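Local atomic coordinates of glutathione S-transferase omega-like 2 (Saccharomyces cerevisiae, PDB entry 5LKB), a protein that acts as a glutathione-dependent '1-Cys' thiol transferase and dehydroascorbate reductase, also reduces dimethylarsinic acid, and reacts with glutathionyl-(hydro)quinones. Residues Y136-K147 against F156-Q167. Numbering follows the deposited sequence.
Sequences YGYKRISDLYYK and FTVPVLWDLETQ
Phe156 lays its ring flat over Ser142 of helix 141-148, with its edge turned toward two tyrosines, Tyr145 and Tyr146. Ser142 CB sits almost exactly on the ring normal, 3.5 Å from the ring centroid, a CH-pi contact. Both tyrosines offer a face to the Phe156 edge, in two offset edge-to-face pairs. Tyr146 OH comes to the Phe156 rim, and Phe156 CA rests over a face of Tyr145.

Beyond this aromatic cluster, Tyr145 OH donates to the backbone O of Thr157 at 2.6 Å. The hydroxyl is also bonded to Asn172, so two groups hold its position. Ile141 crosses Val158 at about a right angle, its CD1 packed tightly against Val158 CG1 at 3.4 Å, and meets Val160 CG2 tip to tip.

At the other end Trp162 is the centre. Its CG is anti to the backbone N (chi1 -179°), which carries the indole toward the helix. Leu144 CD2 covers one face, 3.7 Å from the six-membered ring centroid, and the backbone of Gln167 covers the opposite face. Trp162 NE1 donates to Tyr136 OH at 2.9 Å, nearly straight (160°) and in the indole plane. Water 1 links that hydroxyl to Leu164 O. Water 2 lies over the Tyr136 ring and bridges Tyr138 OH to Gln167 OE1. Lys147 lays its CG at the indole edge.

Leu144 also touches Tyr41, and Trp162 touches Trp39, both on strand 38-42. The contact thus packs helix 141-148 on the central sheet of the thioredoxin-like N-terminal domain. It ends beside the glutathione site: Val158, a glutathione-binding residue whose side chain lies about 4 Å from that of the nucleophile Cys46, precedes Pro159 through the cis peptide bond characteristic of the thioredoxin fold of glutathione transferases.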
loop_
_atom_site.group_PDB
_atom_site.type_symbol
_atom_site.label_atom_id
_atom_site.label_comp_id
_atom_site.label_asym_id
_atom_site.label_seq_id
_atom_site.Cartn_x
_atom_site.Cartn_y
_atom_site.Cartn_z
ATOM N N TYR A 136 -7.425 28.213 -28.312
ATOM C CA TYR A 136 -8.773 28.741 -28.150
ATOM C C TYR A 136 -9.090 29.226 -26.756
ATOM O O TYR A 136 -10.223 29.675 -26.527
ATOM C CB TYR A 136 -9.801 27.666 -28.549
ATOM C CG TYR A 136 -9.329 26.856 -29.729
ATOM C CD1 TYR A 136 -9.373 27.375 -31.024
ATOM C CD2 TYR A 136 -8.782 25.600 -29.560
ATOM C CE1 TYR A 136 -8.892 26.654 -32.090
ATOM C CE2 TYR A 136 -8.305 24.864 -30.618
ATOM C CZ TYR A 136 -8.354 25.394 -31.903
ATOM O OH TYR A 136 -7.844 24.654 -32.957
ATOM N N GLY A 137 -8.188 29.042 -25.787
ATOM C CA GLY A 137 -8.502 29.322 -24.389
ATOM C C GLY A 137 -9.536 28.432 -23.740
ATOM O O GLY A 137 -10.213 28.866 -22.805
ATOM N N TYR A 138 -9.761 27.221 -24.245
ATOM C CA TYR A 138 -10.756 26.353 -23.620
ATOM C C TYR A 138 -10.328 25.983 -22.193
ATOM O O TYR A 138 -9.133 25.812 -21.921
ATOM C CB TYR A 138 -10.911 25.076 -24.434
ATOM C CG TYR A 138 -11.521 25.222 -25.822
ATOM C CD1 TYR A 138 -12.571 26.079 -26.032
ATOM C CD2 TYR A 138 -11.087 24.419 -26.877
ATOM C CE1 TYR A 138 -13.175 26.173 -27.291
ATOM C CE2 TYR A 138 -11.689 24.508 -28.143
ATOM C CZ TYR A 138 -12.727 25.386 -28.315
ATOM O OH TYR A 138 -13.343 25.488 -29.549
ATOM N N LYS A 139 -11.292 25.913 -21.296
ATOM C CA LYS A 139 -10.980 25.514 -19.928
ATOM C C LYS A 139 -11.135 24.022 -19.719
ATOM O O LYS A 139 -10.694 23.507 -18.683
ATOM C CB LYS A 139 -11.857 26.312 -18.966
ATOM C CG LYS A 139 -11.815 27.770 -19.320
ATOM C CD LYS A 139 -12.186 28.731 -18.204
ATOM C CE LYS A 139 -13.574 28.494 -17.629
ATOM N NZ LYS A 139 -14.616 29.428 -18.145
ATOM N N ARG A 140 -11.745 23.314 -20.663
ATOM C CA ARG A 140 -12.077 21.911 -20.495
ATOM C C ARG A 140 -11.683 21.142 -21.733
ATOM O O ARG A 140 -11.885 21.608 -22.863
ATOM C CB ARG A 140 -13.538 21.687 -20.210
ATOM C CG ARG A 140 -14.004 22.232 -18.868
ATOM C CD ARG A 140 -13.517 21.401 -17.689
ATOM N NE ARG A 140 -13.920 22.008 -16.440
ATOM C CZ ARG A 140 -13.921 21.354 -15.279
ATOM N NH1 ARG A 140 -13.528 20.089 -15.240
ATOM N NH2 ARG A 140 -14.343 21.937 -14.182
ATOM N N ILE A 141 -11.099 19.961 -21.560
ATOM C CA ILE A 141 -10.828 19.126 -22.727
ATOM C C ILE A 141 -12.134 18.747 -23.467
ATOM O O ILE A 141 -12.119 18.469 -24.669
ATOM C CB ILE A 141 -9.955 17.910 -22.319
ATOM C CG1 ILE A 141 -9.075 17.513 -23.501
ATOM C CG2 ILE A 141 -10.781 16.766 -21.873
ATOM C CD1 ILE A 141 -8.061 16.461 -23.256
ATOM N N SER A 142 -13.250 18.695 -22.761
ATOM C CA SER A 142 -14.562 18.482 -23.387
ATOM C C SER A 142 -14.834 19.517 -24.479
ATOM O O SER A 142 -15.512 19.192 -25.458
ATOM C CB SER A 142 -15.700 18.546 -22.362
ATOM O OG SER A 142 -15.744 19.810 -21.725
ATOM N N ASP A 143 -14.295 20.740 -24.340
ATOM C CA ASP A 143 -14.467 21.774 -25.376
ATOM C C ASP A 143 -13.884 21.335 -26.713
ATOM O O ASP A 143 -14.446 21.651 -27.766
ATOM C CB ASP A 143 -13.873 23.116 -24.951
ATOM C CG ASP A 143 -14.547 23.711 -23.691
ATOM O OD1 ASP A 143 -15.768 23.546 -23.491
ATOM O OD2 ASP A 143 -13.827 24.385 -22.906
ATOM N N LEU A 144 -12.721 20.677 -26.709
ATOM C CA LEU A 144 -12.139 20.121 -27.930
ATOM C C LEU A 144 -13.025 19.024 -28.515
ATOM O O LEU A 144 -13.228 18.957 -29.740
ATOM C CB LEU A 144 -10.742 19.555 -27.640
ATOM C CG LEU A 144 -9.743 20.588 -27.183
ATOM C CD1 LEU A 144 -8.431 19.961 -26.580
ATOM C CD2 LEU A 144 -9.386 21.537 -28.340
ATOM N N TYR A 145 -13.582 18.173 -27.653
ATOM C CA TYR A 145 -14.428 17.065 -28.078
ATOM C C TYR A 145 -15.704 17.587 -28.741
ATOM O O TYR A 145 -16.075 17.139 -29.830
ATOM C CB TYR A 145 -14.752 16.141 -26.875
ATOM C CG TYR A 145 -13.678 15.108 -26.596
ATOM C CD1 TYR A 145 -12.568 15.396 -25.808
ATOM C CD2 TYR A 145 -13.789 13.844 -27.097
ATOM C CE1 TYR A 145 -11.591 14.452 -25.600
ATOM C CE2 TYR A 145 -12.819 12.887 -26.886
ATOM C CZ TYR A 145 -11.709 13.197 -26.114
ATOM O OH TYR A 145 -10.759 12.186 -25.973
ATOM N N TYR A 146 -16.367 18.556 -28.109
ATOM C CA TYR A 146 -17.608 19.095 -28.680
ATOM C C TYR A 146 -17.331 19.896 -29.955
ATOM O O TYR A 146 -18.149 19.893 -30.890
ATOM C CB TYR A 146 -18.334 19.945 -27.630
ATOM C CG TYR A 146 -18.964 19.168 -26.491
ATOM C CD1 TYR A 146 -19.682 17.988 -26.728
ATOM C CD2 TYR A 146 -18.867 19.609 -25.175
ATOM C CE1 TYR A 146 -20.285 17.271 -25.674
ATOM C CE2 TYR A 146 -19.476 18.880 -24.112
ATOM C CZ TYR A 146 -20.153 17.724 -24.378
ATOM O OH TYR A 146 -20.765 17.018 -23.366
ATOM N N LYS A 147 -16.205 20.612 -30.013
ATOM C CA LYS A 147 -15.805 21.262 -31.261
ATOM C C LYS A 147 -15.700 20.251 -32.394
ATOM O O LYS A 147 -16.255 20.454 -33.483
ATOM C CB LYS A 147 -14.487 22.009 -31.069
ATOM C CG LYS A 147 -13.998 22.764 -32.309
ATOM C CD LYS A 147 -15.039 23.790 -32.784
ATOM C CE LYS A 147 -14.544 24.495 -34.024
ATOM N NZ LYS A 147 -15.518 25.514 -34.515
ATOM N N PHE A 156 -14.323 12.143 -21.898
ATOM C CA PHE A 156 -13.449 13.095 -22.554
ATOM C C PHE A 156 -11.992 12.766 -22.192
ATOM O O PHE A 156 -11.366 13.408 -21.337
ATOM C CB PHE A 156 -13.799 14.511 -22.115
ATOM C CG PHE A 156 -15.238 14.831 -22.206
ATOM C CD1 PHE A 156 -15.846 14.923 -23.439
ATOM C CD2 PHE A 156 -15.989 15.075 -21.083
ATOM C CE1 PHE A 156 -17.191 15.211 -23.529
ATOM C CE2 PHE A 156 -17.336 15.385 -21.178
ATOM C CZ PHE A 156 -17.926 15.468 -22.423
ATOM N N THR A 157 -11.459 11.735 -22.827
ATOM C CA THR A 157 -10.202 11.130 -22.389
ATOM C C THR A 157 -8.996 11.842 -22.977
ATOM O O THR A 157 -9.083 12.552 -23.990
ATOM C CB THR A 157 -10.140 9.658 -22.800
ATOM O OG1 THR A 157 -10.424 9.534 -24.214
ATOM C CG2 THR A 157 -11.150 8.822 -22.035
ATOM N N VAL A 158 -7.844 11.689 -22.278
ATOM C CA VAL A 158 -6.516 11.994 -22.848
ATOM C C VAL A 158 -5.858 10.690 -23.262
ATOM O O VAL A 158 -6.180 9.647 -22.726
ATOM C CB VAL A 158 -5.602 12.805 -21.887
ATOM C CG1 VAL A 158 -6.188 14.173 -21.663
ATOM C CG2 VAL A 158 -5.455 12.068 -20.534
ATOM N N PRO A 159 -4.922 10.721 -24.199
ATOM C CA PRO A 159 -4.390 11.826 -25.004
ATOM C C PRO A 159 -5.322 12.194 -26.173
ATOM O O PRO A 159 -6.115 11.352 -26.637
ATOM C CB PRO A 159 -3.108 11.226 -25.571
ATOM C CG PRO A 159 -3.412 9.857 -25.741
ATOM C CD PRO A 159 -4.267 9.467 -24.592
ATOM N N VAL A 160 -5.151 13.410 -26.678
ATOM C CA VAL A 160 -5.852 13.864 -27.873
ATOM C C VAL A 160 -4.824 14.362 -28.872
ATOM O O VAL A 160 -4.017 15.244 -28.553
ATOM C CB VAL A 160 -6.860 14.957 -27.523
ATOM C CG1 VAL A 160 -7.421 15.591 -28.806
ATOM C CG2 VAL A 160 -8.014 14.401 -26.678
ATOM N N LEU A 161 -4.864 13.807 -30.092
ATOM C CA LEU A 161 -4.068 14.307 -31.221
ATOM C C LEU A 161 -5.003 15.148 -32.112
ATOM O O LEU A 161 -6.008 14.640 -32.620
ATOM C CB LEU A 161 -3.427 13.161 -31.985
ATOM C CG LEU A 161 -2.631 13.562 -33.222
ATOM C CD1 LEU A 161 -1.403 14.388 -32.821
ATOM C CD2 LEU A 161 -2.235 12.334 -34.001
ATOM N N TRP A 162 -4.743 16.445 -32.146
ATOM C CA TRP A 162 -5.652 17.506 -32.619
ATOM C C TRP A 162 -5.109 18.114 -33.902
ATOM O O TRP A 162 -3.906 18.347 -34.028
ATOM C CB TRP A 162 -5.676 18.627 -31.598
ATOM C CG TRP A 162 -6.600 19.830 -31.923
ATOM C CD1 TRP A 162 -6.206 21.082 -32.341
ATOM C CD2 TRP A 162 -8.025 19.884 -31.796
ATOM N NE1 TRP A 162 -7.297 21.894 -32.430
ATOM C CE2 TRP A 162 -8.431 21.193 -32.169
ATOM C CE3 TRP A 162 -8.996 18.968 -31.438
ATOM C CZ2 TRP A 162 -9.778 21.603 -32.120
ATOM C CZ3 TRP A 162 -10.346 19.379 -31.417
ATOM C CH2 TRP A 162 -10.710 20.676 -31.798
ATOM N N ASP A 163 -6.035 18.404 -34.849
ATOM C CA ASP A 163 -5.697 19.093 -36.090
ATOM C C ASP A 163 -6.158 20.530 -36.005
ATOM O O ASP A 163 -7.364 20.790 -35.923
ATOM C CB ASP A 163 -6.376 18.424 -37.292
ATOM C CG ASP A 163 -6.111 19.189 -38.570
ATOM O OD1 ASP A 163 -5.039 19.806 -38.624
ATOM O OD2 ASP A 163 -6.967 19.104 -39.485
ATOM N N LEU A 164 -5.200 21.456 -36.038
ATOM C CA LEU A 164 -5.517 22.886 -36.001
ATOM C C LEU A 164 -6.214 23.378 -37.266
ATOM O O LEU A 164 -6.953 24.361 -37.197
ATOM C CB LEU A 164 -4.239 23.690 -35.787
ATOM C CG LEU A 164 -3.581 23.537 -34.393
ATOM C CD1 LEU A 164 -2.153 24.126 -34.489
ATOM C CD2 LEU A 164 -4.408 24.191 -33.280
ATOM N N GLU A 165 -6.058 22.686 -38.382
ATOM C CA GLU A 165 -6.672 23.183 -39.619
ATOM C C GLU A 165 -8.167 22.885 -39.673
ATOM O O GLU A 165 -8.982 23.760 -39.998
ATOM C CB GLU A 165 -5.939 22.567 -40.797
ATOM C CG GLU A 165 -4.591 23.253 -41.072
ATOM C CD GLU A 165 -3.995 22.903 -42.433
ATOM O OE1 GLU A 165 -4.699 22.293 -43.302
ATOM O OE2 GLU A 165 -2.802 23.229 -42.616
ATOM N N THR A 166 -8.558 21.649 -39.410
ATOM C CA THR A 166 -9.960 21.289 -39.451
ATOM C C THR A 166 -10.628 21.418 -38.075
ATOM O O THR A 166 -11.860 21.306 -37.970
ATOM C CB THR A 166 -10.101 19.864 -40.023
ATOM O OG1 THR A 166 -9.462 18.932 -39.133
ATOM C CG2 THR A 166 -9.469 19.706 -41.419
ATOM N N GLN A 167 -9.830 21.641 -37.004
ATOM C CA GLN A 167 -10.337 21.741 -35.626
ATOM C C GLN A 167 -11.092 20.482 -35.241
ATOM O O GLN A 167 -12.252 20.532 -34.855
ATOM C CB GLN A 167 -11.153 23.007 -35.387
ATOM C CG GLN A 167 -10.341 24.228 -35.737
ATOM C CD GLN A 167 -10.882 25.503 -35.145
ATOM O OE1 GLN A 167 -11.739 25.485 -34.253
ATOM N NE2 GLN A 167 -10.359 26.633 -35.618
HETATM O O HOH W 1 -7.420 25.992 -35.012
HETATM O O HOH W 2 -11.740 24.942 -31.467
HETATM O O HOH W 3 -14.677 21.257 -36.021
#